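Local coordinates for acetylxylan esterase / glucomannan deacetylase (PDB 2WAA), which removes acetyl groups from acetylated xylan and glucomannan during the breakdown of plant cell wall polysaccharides, at residues A[37-42]-A[179-184]; A[185-190]-A[197-202]; A[236-241]-A[278-283]; A[243-248]-A[284-289]; A[270-275]-A[300-305]. One frame throughout, in Å; residues are numbered along the deposited sequence. Where two conformers were deposited one is given.

Contact 1 joins the N-terminal beta domain to an outer strand of the parallel sheet in the SGNH-type esterase domain; the other four lie within that esterase domain. Contacts 2 and 3, with centres about 15 Å apart, meet at the probable oxyanion hole: both Gly186 and Asn236 bind the same acetate, and Asp237 OD2 lies 2.7 Å from Leu189 N. Contacts 3 and 4 share helix 278-295, their centres about 10 Å apart, and Tyr248 OH is 2.9 Å from Asp237 OD2. Contact 5 closes the far edge of the sheet, about 19 Å from contact 1 between centres; Lys281 of contact 3 forms a salt bridge with its Glu272.

Contact 1 of 5, residues A[37-42]-A[179-184]; sequences GYPGVS and VQLVCW
The Tyr38 ring lies over the backbone of strand 179-183, where a type II beta turn of the N-terminal domain, Tyr38 to Val41, packs on an outer strand of the parallel sheet in the SGNH-type esterase domain. Val182 CA sits over one ring face, displaced toward the rim and 4.2 Å from the ring centroid, a CH-pi contact. The carbonyl oxygen of Cys183 approaches the ring edge in its plane, Cys183 O lying 3.4 Å from Tyr38 CE1. Tyr38 CG stands anti to the carbonyl carbon (chi1 -75°), beside the backbone N. Farther along, the tyrosine side chain crosses that of Val182 obliquely, and CG1 of the valine touches CZ and OH. The hydroxyl itself is hydrogen-bonded to the carbonyl of Phe205.

Pro39 meets two side chains through one atom: Pro39 CG lies 3.7 Å from Cys183 SG and 4.2 Å from Leu181 CD1. That sulfur is tied to Cys144 in a disulfide, so the proline packs against a cross-linked part of the esterase domain near Ser141, the inferred nucleophile. Gly40, at positive phi, places its CA 4.3 Å from Leu181 CD1. Between the two segments a water bridges the backbones, 2.8 Å from Pro39 O and accepting from Leu181 N at 2.9 Å.

Contact 2 of 5, residues A[185-190]-A[197-202]; sequences GGRGLI and TDDANL. With ACT (acetate ion), chain B; ACT (acetate ion), chain C.
Gly188 and Leu202 join the two loop segments through one backbone bond, Leu202 N to Gly188 O at 2.9 Å, just where helix 202-205 begins. Arg187 makes the main side-chain link. Its chain bends at chi2 (-73°), and Arg187 NH1 donates to Ala200 O at 2.9 Å, entering in the carbonyl plane on a lone pair. Asp199 lays its CB over one guanidinium face, toward the rim, but its OD2 stands well out of the guanidinium plane and interacts with Arg187 through charge alone. That carboxylate is held by Ser192 and Lys196, whereas Arg187 also has a salt bridge to Asp212 and a cation-pi contact with Trp184. An acetate modelled at the guanidinium edge, its placement doubtful, accepts weak bonds from NE and NH2.

Asn201 turns its CB against the carbonyl oxygens of Gly188 and Leu189. Its OD1 takes a bond from a water at 2.7 Å, and the same water accepts from Gly188 N at 2.9 Å.

A second acetate lies at the catalytic centre, where Gly186 N donates to its OXT at 2.7 Å in a nearly straight bond of 173°. Ser141, Asn236 and His316 also bind this ion. It probably comes from the crystallisation liquor, yet its position and the inferred role of Gly186 in stabilising the transition state are consistent with an oxyanion hole that receives the substrate's acetyl carbonyl.

Contact 3 of 5, residues A[236-241]-A[278-283]; sequences NDFSPG and GDKKAA. With ACT (acetate ion), chain C.
Phe238 brings CD2 and CE2 of its ring up to the start of helix 278-295: Phe238 CD2 lies 4.0 Å from Lys280 CB, and Phe238 CE2 lies 3.8 Å from Ala283 CB, which sits at the ring edge near its plane. The side chains of Phe238 and Lys280 slide past each other in opposite directions, the ring reaching toward the helix as the lysine reaches back. Beyond CG the lysine is extended, with CD anti across chi2 (176°), and its CE passes close to the Phe238 carbonyl. Lys280 NZ then donates a weak hydrogen bond of 3.0 Å to Phe238 O, which also accepts weakly from Gly241 N. The contact therefore joins a short, weakly bonded helical turn of the SGNH-type esterase domain to a neighbouring long helix at the protein surface.

At the other end of that turn, Asn236, an inferred transition-state stabiliser, faces the active site. Its ND2 donates to OXT of the acetate that Gly186 also binds, at 2.9 Å with an N-H...O angle of 169°, and bonds to Arg187 O as well. Next to it, Asp237 receives the backbone N-H groups of Leu189 and Ile190, one on each carboxylate oxygen.

Contact 4 of 5, residues A[243-248]-A[284-289]; sequences PDRATY and LVSYIG
With CG anti to its backbone N (chi1 169°), Arg245 sends an extended chain past the Tyr287 ring, while Tyr287 has its CG anti to the carbonyl carbon (chi1 -73°), beside the backbone N. The guanidinium and the ring stand almost perpendicular, at 87°. Tyr287 CD1 lies over one guanidinium face, toward its rim, and Arg245 NH1 in turn meets the ring at its edge, 3.4 Å from Tyr287 CE1. The edge of the guanidinium is used differently: NH1 and NH2 of Arg245 both donate, end-on and in plane, to Ser286 OG, at 3.1 Å and 3.0 Å from that oxygen. A salt bridge to Glu290 also holds NH2.

These residues join the first turn of helix 245-262 to helix 278-295, two helices of the alpha/beta SGNH-type esterase domain. Asp244 is the N-cap of the former, its OD2 accepting from both the backbone N and the hydroxyl of Thr247. Just before it, the far end of the Tyr287 side chain reaches Pro243: Tyr287 OH donates to Pro243 O, 2.8 Å away and on the extension of the C=O bond.

On the buried side, the side chains of Tyr248 and Tyr287 cross at about a right angle, although their ring planes are oblique to each other; the CD2 atoms of the two tyrosines touch at 3.7 Å. Tyr248 CE2 also meets Leu284 CD1, at 3.8 Å, and its hydroxyl bonds to Asp237.

Contact 5 of 5, residues A[270-275]-A[300-305]; sequences LTEGAI and VFYASS
Tyr302 OH donates to Glu272 OE1 at 2.7 Å, meeting it on the syn side and 27° out of the carboxylate plane. The carboxylate and the phenol ring are nearly coplanar, only 8° apart, and OE1 meets the ring near its edge. A bend at chi2 (-87°) carries the glutamate's CD round toward that hydroxyl. One water joins the same two groups, donating to Tyr302 OH at 2.8 Å and to Glu272 OE2. OE2 also forms a salt bridge with Lys281 and receives a weak bond from Ser305 OG, so both oxygens of this buried carboxylate have partners. Lys281 nearby would be expected to favour the ionised form of Glu272.

The backbones pair alongside. Leu270 N donates to Phe301 O at 2.9 Å, and Ala303 N returns a bond to Leu270 O at 3.2 Å, the two bonds flanking Tyr302 as in a parallel bridge. Leu270 and Tyr302 direct their side chains to the same face of the sheet. Leu270 CD1 packs on Val300 CG1 at 4.0 Å, their side chains crossing at a slant, while Thr271 OG1 adds a weak bond to Ala303 O.

Helix 278-295 connects the two strands and touches the Tyr302 side chain through Val285 and Ile288. Strand 267-270, this helix and strand 300-302 make a beta-alpha-beta crossover at the edge of the parallel sheet, as in the SGNH hydrolase fold.

Contact 1 of 5, residues A[37-42]-A[179-184]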
# COMPACT_ATOMS: atom_id res chain seq x y z
N GLY A 37 3.55 -0.60 -8.71
CA GLY A 37 4.38 -1.53 -7.99
C GLY A 37 4.03 -1.63 -6.50
O GLY A 37 4.28 -2.67 -5.91
N TYR A 38 3.53 -0.56 -5.89
CA TYR A 38 3.21 -0.63 -4.46
C TYR A 38 1.97 -1.47 -4.22
O TYR A 38 1.10 -1.53 -5.06
CB TYR A 38 3.02 0.77 -3.86
CG TYR A 38 4.34 1.48 -3.68
CD1 TYR A 38 5.28 1.04 -2.74
CD2 TYR A 38 4.67 2.57 -4.48
CE1 TYR A 38 6.49 1.68 -2.59
CE2 TYR A 38 5.91 3.24 -4.32
CZ TYR A 38 6.81 2.77 -3.39
OH TYR A 38 8.03 3.42 -3.17
N PRO A 39 1.88 -2.14 -3.06
CA PRO A 39 0.66 -2.97 -2.83
C PRO A 39 -0.53 -2.05 -2.49
O PRO A 39 -0.32 -0.88 -2.12
CB PRO A 39 1.02 -3.78 -1.57
CG PRO A 39 2.01 -2.88 -0.84
CD PRO A 39 2.84 -2.20 -1.94
N GLY A 40 -1.75 -2.54 -2.72
CA GLY A 40 -2.96 -1.80 -2.36
C GLY A 40 -3.48 -0.83 -3.44
O GLY A 40 -4.55 -0.22 -3.26
N VAL A 41 -2.69 -0.65 -4.51
CA VAL A 41 -3.13 0.18 -5.63
C VAL A 41 -4.44 -0.44 -6.13
O VAL A 41 -4.50 -1.65 -6.40
CB VAL A 41 -2.10 0.24 -6.74
CG1 VAL A 41 -2.69 0.98 -7.99
CG2 VAL A 41 -0.80 0.94 -6.21
N SER A 42 -5.47 0.40 -6.21
CA SER A 42 -6.81 -0.07 -6.47
C SER A 42 -7.41 0.70 -7.65
O SER A 42 -7.47 1.95 -7.61
CB SER A 42 -7.64 0.15 -5.20
OG SER A 42 -7.17 -0.64 -4.11
N VAL A 179 -6.36 5.30 1.02
CA VAL A 179 -5.04 5.02 1.55
C VAL A 179 -4.07 4.78 0.40
O VAL A 179 -4.42 4.15 -0.61
CB VAL A 179 -5.09 3.78 2.49
CG1 VAL A 179 -5.52 2.50 1.69
CG2 VAL A 179 -3.75 3.58 3.20
N GLN A 180 -2.86 5.29 0.54
CA GLN A 180 -1.72 4.76 -0.26
C GLN A 180 -0.76 4.05 0.70
O GLN A 180 -0.50 4.54 1.82
CB GLN A 180 -0.95 5.87 -0.93
CG GLN A 180 -1.76 6.61 -1.99
CD GLN A 180 -0.83 7.37 -2.92
OE1 GLN A 180 0.34 7.67 -2.58
NE2 GLN A 180 -1.34 7.69 -4.09
N LEU A 181 -0.27 2.89 0.27
CA LEU A 181 0.78 2.18 0.99
C LEU A 181 2.11 2.45 0.25
O LEU A 181 2.20 2.23 -0.99
CB LEU A 181 0.47 0.68 0.99
CG LEU A 181 -0.90 0.28 1.52
CD1 LEU A 181 -1.05 -1.26 1.48
CD2 LEU A 181 -1.20 0.83 2.97
N VAL A 182 3.12 2.96 0.96
CA VAL A 182 4.43 3.25 0.33
C VAL A 182 5.41 2.55 1.25
O VAL A 182 5.79 3.07 2.29
CB VAL A 182 4.68 4.78 0.20
CG1 VAL A 182 6.15 5.08 -0.22
CG2 VAL A 182 3.72 5.35 -0.86
N CYS A 183 5.76 1.32 0.88
CA CYS A 183 6.45 0.40 1.79
C CYS A 183 7.29 -0.52 0.92
O CYS A 183 7.01 -0.71 -0.28
CB CYS A 183 5.44 -0.38 2.62
SG CYS A 183 4.10 -1.09 1.56
N TRP A 184 8.32 -1.11 1.52
CA TRP A 184 9.19 -2.03 0.78
C TRP A 184 9.72 -3.06 1.76
O TRP A 184 10.41 -2.70 2.75
CB TRP A 184 10.35 -1.25 0.15
CG TRP A 184 11.00 -1.97 -1.01
CD1 TRP A 184 11.66 -3.16 -0.95
CD2 TRP A 184 11.07 -1.54 -2.36
NE1 TRP A 184 12.14 -3.51 -2.19
CE2 TRP A 184 11.77 -2.53 -3.08
CE3 TRP A 184 10.58 -0.42 -3.05
CZ2 TRP A 184 12.02 -2.42 -4.45
CZ3 TRP A 184 10.81 -0.33 -4.42
CH2 TRP A 184 11.52 -1.33 -5.10
O HOH W 1 -1.02 1.82 -2.29

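Contact 2 of 5, residues A[185-190]-A[197-202]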
# COMPACT_ATOMS: atom_id res chain seq x y z
N GLY A 185 9.44 -4.33 1.52
CA GLY A 185 9.95 -5.35 2.44
C GLY A 185 11.46 -5.34 2.62
O GLY A 185 12.23 -5.18 1.65
N GLY A 186 11.89 -5.59 3.85
CA GLY A 186 13.32 -5.69 4.16
C GLY A 186 14.04 -4.36 4.32
O GLY A 186 15.17 -4.35 4.78
N ARG A 187 13.36 -3.24 3.99
CA ARG A 187 13.96 -1.91 4.01
C ARG A 187 13.73 -1.16 5.33
O ARG A 187 12.79 -1.45 6.04
CB ARG A 187 13.46 -1.08 2.83
CG ARG A 187 13.73 -1.77 1.50
CD ARG A 187 15.25 -1.74 1.08
NE ARG A 187 15.40 -2.54 -0.15
CZ ARG A 187 15.26 -2.03 -1.39
NH1 ARG A 187 14.99 -0.72 -1.55
NH2 ARG A 187 15.37 -2.82 -2.45
N GLY A 188 14.64 -0.23 5.63
CA GLY A 188 14.57 0.58 6.86
C GLY A 188 14.66 2.05 6.56
O GLY A 188 14.69 2.49 5.38
N LEU A 189 14.70 2.84 7.64
CA LEU A 189 14.92 4.25 7.55
C LEU A 189 16.37 4.54 7.11
O LEU A 189 16.64 5.44 6.28
CB LEU A 189 14.68 4.90 8.92
CG LEU A 189 14.90 6.40 8.92
CD1 LEU A 189 13.73 7.12 8.21
CD2 LEU A 189 14.99 6.86 10.36
N ILE A 190 17.30 3.75 7.67
CA ILE A 190 18.74 3.90 7.35
C ILE A 190 19.46 2.68 6.82
O ILE A 190 20.54 2.82 6.23
CB ILE A 190 19.56 4.52 8.51
CG1 ILE A 190 19.77 3.51 9.64
CG2 ILE A 190 18.89 5.84 9.01
CD1 ILE A 190 20.69 4.10 10.76
N THR A 197 23.53 -0.49 3.82
CA THR A 197 23.12 0.90 4.02
C THR A 197 22.90 1.62 2.70
O THR A 197 22.47 2.78 2.69
CB THR A 197 24.15 1.73 4.88
OG1 THR A 197 25.40 1.82 4.18
CG2 THR A 197 24.38 1.07 6.22
N ASP A 198 23.20 0.96 1.59
CA ASP A 198 23.14 1.66 0.32
C ASP A 198 22.02 1.16 -0.61
O ASP A 198 22.05 1.43 -1.83
CB ASP A 198 24.50 1.59 -0.40
CG ASP A 198 24.91 0.18 -0.75
OD1 ASP A 198 24.35 -0.82 -0.23
OD2 ASP A 198 25.85 0.04 -1.57
N ASP A 199 21.02 0.47 -0.06
CA ASP A 199 19.77 0.25 -0.81
C ASP A 199 18.96 1.53 -0.74
O ASP A 199 19.29 2.46 0.04
CB ASP A 199 18.91 -0.85 -0.15
CG ASP A 199 19.56 -2.23 -0.19
OD1 ASP A 199 20.21 -2.54 -1.21
OD2 ASP A 199 19.44 -2.99 0.81
N ALA A 200 17.88 1.61 -1.53
CA ALA A 200 16.92 2.71 -1.37
C ALA A 200 16.22 2.51 -0.01
O ALA A 200 15.44 1.56 0.21
CB ALA A 200 15.90 2.73 -2.52
N ASN A 201 16.53 3.40 0.91
CA ASN A 201 15.89 3.39 2.23
C ASN A 201 14.54 4.10 2.13
O ASN A 201 14.21 4.62 1.08
CB ASN A 201 16.82 4.07 3.23
CG ASN A 201 18.16 3.30 3.35
OD1 ASN A 201 18.16 2.09 3.52
ND2 ASN A 201 19.29 4.02 3.23
N LEU A 202 13.76 4.10 3.21
CA LEU A 202 12.42 4.73 3.16
C LEU A 202 12.48 6.18 2.61
O LEU A 202 11.70 6.53 1.76
CB LEU A 202 11.71 4.64 4.52
CG LEU A 202 10.46 5.53 4.67
CD1 LEU A 202 9.38 5.02 3.66
CD2 LEU A 202 9.95 5.39 6.14
C ACT B . 16.39 -5.73 0.38
O ACT B . 16.86 -5.39 -0.74
OXT ACT B . 17.21 -6.18 1.22
CH3 ACT B . 14.92 -5.63 0.70
C ACT C . 10.19 -6.72 6.90
O ACT C . 10.51 -7.91 6.55
OXT ACT C . 10.23 -5.86 5.99
CH3 ACT C . 9.77 -6.34 8.30
O HOH W 2 16.68 -0.11 3.61

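Contact 3 of 5, residues A[236-241]-A[278-283]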
# COMPACT_ATOMS: atom_id res chain seq x y z
N ASN A 236 13.48 -3.27 10.22
CA ASN A 236 14.69 -3.76 9.55
C ASN A 236 15.94 -3.03 10.00
O ASN A 236 17.05 -3.59 9.99
CB ASN A 236 14.48 -3.73 8.02
CG ASN A 236 13.34 -4.65 7.61
OD1 ASN A 236 13.34 -5.84 7.98
ND2 ASN A 236 12.31 -4.09 6.90
N ASP A 237 15.79 -1.76 10.39
CA ASP A 237 16.92 -1.03 10.96
C ASP A 237 17.46 -1.71 12.21
O ASP A 237 18.66 -1.58 12.53
CB ASP A 237 16.53 0.39 11.35
CG ASP A 237 16.15 1.22 10.14
OD1 ASP A 237 17.05 1.44 9.28
OD2 ASP A 237 14.96 1.62 10.05
N PHE A 238 16.56 -2.35 12.96
CA PHE A 238 16.92 -3.01 14.25
C PHE A 238 17.28 -4.49 14.11
O PHE A 238 17.69 -5.15 15.08
CB PHE A 238 15.77 -2.83 15.29
CG PHE A 238 15.71 -1.44 15.83
CD1 PHE A 238 15.43 -0.38 14.97
CD2 PHE A 238 15.99 -1.15 17.15
CE1 PHE A 238 15.39 0.93 15.43
CE2 PHE A 238 15.96 0.14 17.64
CZ PHE A 238 15.67 1.21 16.79
N SER A 239 17.14 -5.03 12.90
CA SER A 239 17.43 -6.45 12.68
C SER A 239 18.87 -6.82 12.96
O SER A 239 19.14 -7.82 13.63
CB SER A 239 17.01 -6.89 11.29
OG SER A 239 15.62 -6.78 11.21
N PRO A 240 19.82 -6.01 12.46
CA PRO A 240 21.20 -6.36 12.80
C PRO A 240 21.55 -6.10 14.27
O PRO A 240 22.47 -6.75 14.77
CB PRO A 240 22.04 -5.40 11.93
CG PRO A 240 21.07 -4.92 10.82
CD PRO A 240 19.75 -4.87 11.51
N GLY A 241 20.85 -5.17 14.94
CA GLY A 241 21.18 -4.73 16.29
C GLY A 241 20.51 -3.35 16.43
O GLY A 241 19.96 -2.82 15.46
N GLY A 278 10.64 -6.34 23.08
CA GLY A 278 11.69 -6.19 24.09
C GLY A 278 12.58 -4.97 23.98
O GLY A 278 12.08 -3.87 23.85
N ASP A 279 13.90 -5.15 24.08
CA ASP A 279 14.81 -4.03 24.12
C ASP A 279 14.77 -3.27 22.81
O ASP A 279 14.90 -2.05 22.81
CB ASP A 279 16.29 -4.44 24.34
CG ASP A 279 16.55 -5.05 25.74
OD1 ASP A 279 15.72 -4.87 26.67
OD2 ASP A 279 17.61 -5.72 25.89
N LYS A 280 14.65 -3.99 21.71
CA LYS A 280 14.65 -3.30 20.43
C LYS A 280 13.41 -2.41 20.26
O LYS A 280 13.51 -1.26 19.80
CB LYS A 280 14.72 -4.31 19.32
CG LYS A 280 16.14 -4.86 19.25
CD LYS A 280 16.18 -5.97 18.17
CE LYS A 280 17.66 -6.37 17.90
NZ LYS A 280 17.70 -7.50 16.91
N LYS A 281 12.26 -2.94 20.63
CA LYS A 281 11.04 -2.15 20.64
C LYS A 281 11.21 -0.91 21.54
O LYS A 281 10.90 0.21 21.15
CB LYS A 281 9.87 -3.01 21.12
CG LYS A 281 8.52 -2.28 21.16
CD LYS A 281 7.47 -3.31 21.70
CE LYS A 281 6.12 -2.63 21.95
NZ LYS A 281 5.39 -2.37 20.73
N ALA A 282 11.67 -1.12 22.77
CA ALA A 282 11.77 0.02 23.69
C ALA A 282 12.72 1.09 23.14
O ALA A 282 12.49 2.26 23.33
CB ALA A 282 12.24 -0.48 25.11
N ALA A 283 13.77 0.66 22.45
CA ALA A 283 14.74 1.59 21.89
C ALA A 283 14.09 2.40 20.79
O ALA A 283 14.25 3.63 20.74
CB ALA A 283 15.98 0.86 21.36
C ACT C . 10.19 -6.72 6.90
O ACT C . 10.51 -7.91 6.55
OXT ACT C . 10.23 -5.86 5.99
CH3 ACT C . 9.77 -6.34 8.30

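Contact 4 of 5, residues A[243-248]-A[284-289]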
# COMPACT_ATOMS: atom_id res chain seq x y z
N PRO A 243 20.40 0.40 16.13
CA PRO A 243 21.32 1.35 15.47
C PRO A 243 21.73 2.53 16.35
O PRO A 243 21.07 2.86 17.34
CB PRO A 243 20.49 1.89 14.27
CG PRO A 243 19.01 1.66 14.66
CD PRO A 243 19.03 0.41 15.52
N ASP A 244 22.84 3.16 16.00
CA ASP A 244 23.30 4.35 16.71
C ASP A 244 22.19 5.40 16.96
O ASP A 244 21.54 5.87 16.00
CB ASP A 244 24.44 5.01 15.91
CG ASP A 244 24.95 6.25 16.58
OD1 ASP A 244 25.41 6.13 17.74
OD2 ASP A 244 24.89 7.35 15.98
N ARG A 245 22.01 5.80 18.21
CA ARG A 245 20.92 6.70 18.59
C ARG A 245 20.96 8.05 17.89
O ARG A 245 19.97 8.46 17.24
CB ARG A 245 20.86 6.85 20.11
CG ARG A 245 19.96 7.95 20.59
CD ARG A 245 19.79 7.90 22.16
NE ARG A 245 18.53 8.53 22.49
CZ ARG A 245 17.45 7.91 22.97
NH1 ARG A 245 17.43 6.62 23.29
NH2 ARG A 245 16.35 8.63 23.16
N ALA A 246 22.09 8.77 17.98
CA ALA A 246 22.14 10.09 17.32
C ALA A 246 21.91 9.98 15.82
O ALA A 246 21.23 10.80 15.25
CB ALA A 246 23.48 10.85 17.63
N THR A 247 22.48 8.98 15.17
CA THR A 247 22.38 8.84 13.74
C THR A 247 20.91 8.58 13.33
O THR A 247 20.35 9.21 12.42
CB THR A 247 23.19 7.63 13.25
OG1 THR A 247 24.58 7.81 13.53
CG2 THR A 247 23.01 7.44 11.74
N TYR A 248 20.29 7.67 14.03
CA TYR A 248 18.91 7.33 13.71
C TYR A 248 17.97 8.52 13.95
O TYR A 248 17.12 8.85 13.10
CB TYR A 248 18.48 6.14 14.52
CG TYR A 248 17.30 5.45 13.89
CD1 TYR A 248 17.50 4.49 12.90
CD2 TYR A 248 15.99 5.75 14.28
CE1 TYR A 248 16.43 3.82 12.30
CE2 TYR A 248 14.90 5.08 13.72
CZ TYR A 248 15.14 4.13 12.72
OH TYR A 248 14.12 3.46 12.12
N LEU A 284 13.35 1.73 19.90
CA LEU A 284 12.68 2.51 18.84
C LEU A 284 11.62 3.47 19.39
O LEU A 284 11.48 4.61 18.90
CB LEU A 284 12.08 1.60 17.74
CG LEU A 284 11.43 2.32 16.55
CD1 LEU A 284 12.36 3.43 16.02
CD2 LEU A 284 11.09 1.33 15.41
N VAL A 285 10.89 3.05 20.41
CA VAL A 285 9.94 3.96 21.03
C VAL A 285 10.67 5.18 21.57
O VAL A 285 10.20 6.33 21.44
CB VAL A 285 9.18 3.23 22.17
CG1 VAL A 285 8.41 4.22 23.03
CG2 VAL A 285 8.25 2.13 21.55
N SER A 286 11.82 4.93 22.18
CA SER A 286 12.61 5.99 22.77
C SER A 286 13.08 6.95 21.68
O SER A 286 12.97 8.16 21.83
CB SER A 286 13.85 5.42 23.48
OG SER A 286 14.47 6.48 24.17
N TYR A 287 13.58 6.39 20.58
CA TYR A 287 14.10 7.19 19.48
C TYR A 287 12.97 8.05 18.86
O TYR A 287 13.16 9.21 18.52
CB TYR A 287 14.67 6.27 18.41
CG TYR A 287 15.99 5.58 18.74
CD1 TYR A 287 16.57 5.65 20.03
CD2 TYR A 287 16.63 4.80 17.78
CE1 TYR A 287 17.80 5.00 20.32
CE2 TYR A 287 17.87 4.14 18.06
CZ TYR A 287 18.45 4.28 19.32
OH TYR A 287 19.62 3.59 19.57
N ILE A 288 11.78 7.47 18.75
CA ILE A 288 10.64 8.21 18.26
C ILE A 288 10.32 9.39 19.20
O ILE A 288 10.02 10.50 18.74
CB ILE A 288 9.39 7.28 18.08
CG1 ILE A 288 9.60 6.43 16.81
CG2 ILE A 288 8.07 8.14 18.02
CD1 ILE A 288 8.64 5.22 16.69
N GLY A 289 10.34 9.14 20.51
CA GLY A 289 10.01 10.22 21.43
C GLY A 289 11.05 11.34 21.25
O GLY A 289 10.71 12.51 21.27

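Contact 5 of 5, residues A[270-275]-A[300-305]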
# COMPACT_ATOMS: atom_id res chain seq x y z
N LEU A 270 3.87 8.65 14.24
CA LEU A 270 4.98 7.73 14.20
C LEU A 270 4.66 6.54 15.07
O LEU A 270 4.05 6.67 16.13
CB LEU A 270 6.27 8.40 14.72
CG LEU A 270 6.56 9.76 14.09
CD1 LEU A 270 7.87 10.33 14.63
CD2 LEU A 270 6.66 9.57 12.60
N THR A 271 5.07 5.36 14.62
CA THR A 271 4.85 4.17 15.44
C THR A 271 5.98 3.17 15.19
O THR A 271 6.54 3.14 14.09
CB THR A 271 3.45 3.52 15.11
OG1 THR A 271 3.32 2.35 15.91
CG2 THR A 271 3.41 3.07 13.70
N GLU A 272 6.32 2.36 16.20
CA GLU A 272 7.43 1.41 16.04
C GLU A 272 7.06 0.14 15.28
O GLU A 272 7.90 -0.65 14.94
CB GLU A 272 8.00 1.04 17.43
CG GLU A 272 7.10 0.16 18.30
CD GLU A 272 6.11 0.94 19.15
OE1 GLU A 272 5.83 2.13 18.88
OE2 GLU A 272 5.57 0.34 20.11
N GLY A 273 5.77 -0.09 15.09
CA GLY A 273 5.35 -1.29 14.39
C GLY A 273 5.21 -2.51 15.31
O GLY A 273 5.49 -2.46 16.54
N ALA A 274 4.79 -3.61 14.72
CA ALA A 274 4.39 -4.80 15.48
C ALA A 274 5.44 -5.88 15.65
O ALA A 274 5.23 -6.79 16.45
CB ALA A 274 3.18 -5.44 14.81
N ILE A 275 6.50 -5.86 14.85
CA ILE A 275 7.45 -6.99 14.90
C ILE A 275 8.46 -6.86 16.06
O ILE A 275 8.72 -7.86 16.76
CB ILE A 275 8.20 -7.19 13.55
CG1 ILE A 275 7.19 -7.73 12.52
CG2 ILE A 275 9.33 -8.15 13.74
CD1 ILE A 275 7.76 -7.82 11.12
N VAL A 300 2.99 16.45 14.70
CA VAL A 300 3.60 15.12 14.76
C VAL A 300 3.30 14.41 16.06
O VAL A 300 3.57 14.96 17.15
CB VAL A 300 5.16 15.17 14.61
CG1 VAL A 300 5.75 13.70 14.58
CG2 VAL A 300 5.50 15.87 13.32
N PHE A 301 2.74 13.20 15.96
CA PHE A 301 2.23 12.49 17.15
C PHE A 301 2.75 11.07 17.16
O PHE A 301 3.42 10.64 16.24
CB PHE A 301 0.69 12.50 17.14
CG PHE A 301 0.14 13.90 17.22
CD1 PHE A 301 0.05 14.52 18.45
CD2 PHE A 301 -0.11 14.63 16.08
CE1 PHE A 301 -0.37 15.87 18.54
CE2 PHE A 301 -0.55 15.93 16.16
CZ PHE A 301 -0.67 16.56 17.40
N TYR A 302 2.42 10.36 18.23
CA TYR A 302 2.84 8.99 18.46
C TYR A 302 1.62 8.11 18.70
O TYR A 302 0.68 8.53 19.37
CB TYR A 302 3.72 8.94 19.73
CG TYR A 302 4.10 7.50 20.13
CD1 TYR A 302 4.88 6.72 19.29
CD2 TYR A 302 3.63 6.92 21.31
CE1 TYR A 302 5.21 5.43 19.61
CE2 TYR A 302 3.96 5.59 21.63
CZ TYR A 302 4.76 4.87 20.76
OH TYR A 302 5.13 3.56 21.00
N ALA A 303 1.62 6.87 18.19
CA ALA A 303 0.61 5.89 18.55
C ALA A 303 1.32 4.65 19.09
O ALA A 303 2.28 4.19 18.48
CB ALA A 303 -0.23 5.50 17.34
N SER A 304 0.86 4.11 20.21
CA SER A 304 1.52 2.94 20.77
C SER A 304 0.95 1.68 20.13
O SER A 304 -0.18 1.64 19.63
CB SER A 304 1.33 2.88 22.30
OG SER A 304 -0.05 2.90 22.65
N SER A 305 1.69 0.59 20.22
CA SER A 305 1.11 -0.63 19.70
C SER A 305 1.65 -1.84 20.40
O SER A 305 2.66 -1.74 21.12
CB SER A 305 1.48 -0.74 18.26
OG SER A 305 2.87 -0.65 18.21
O HOH W 3 4.39 1.26 22.39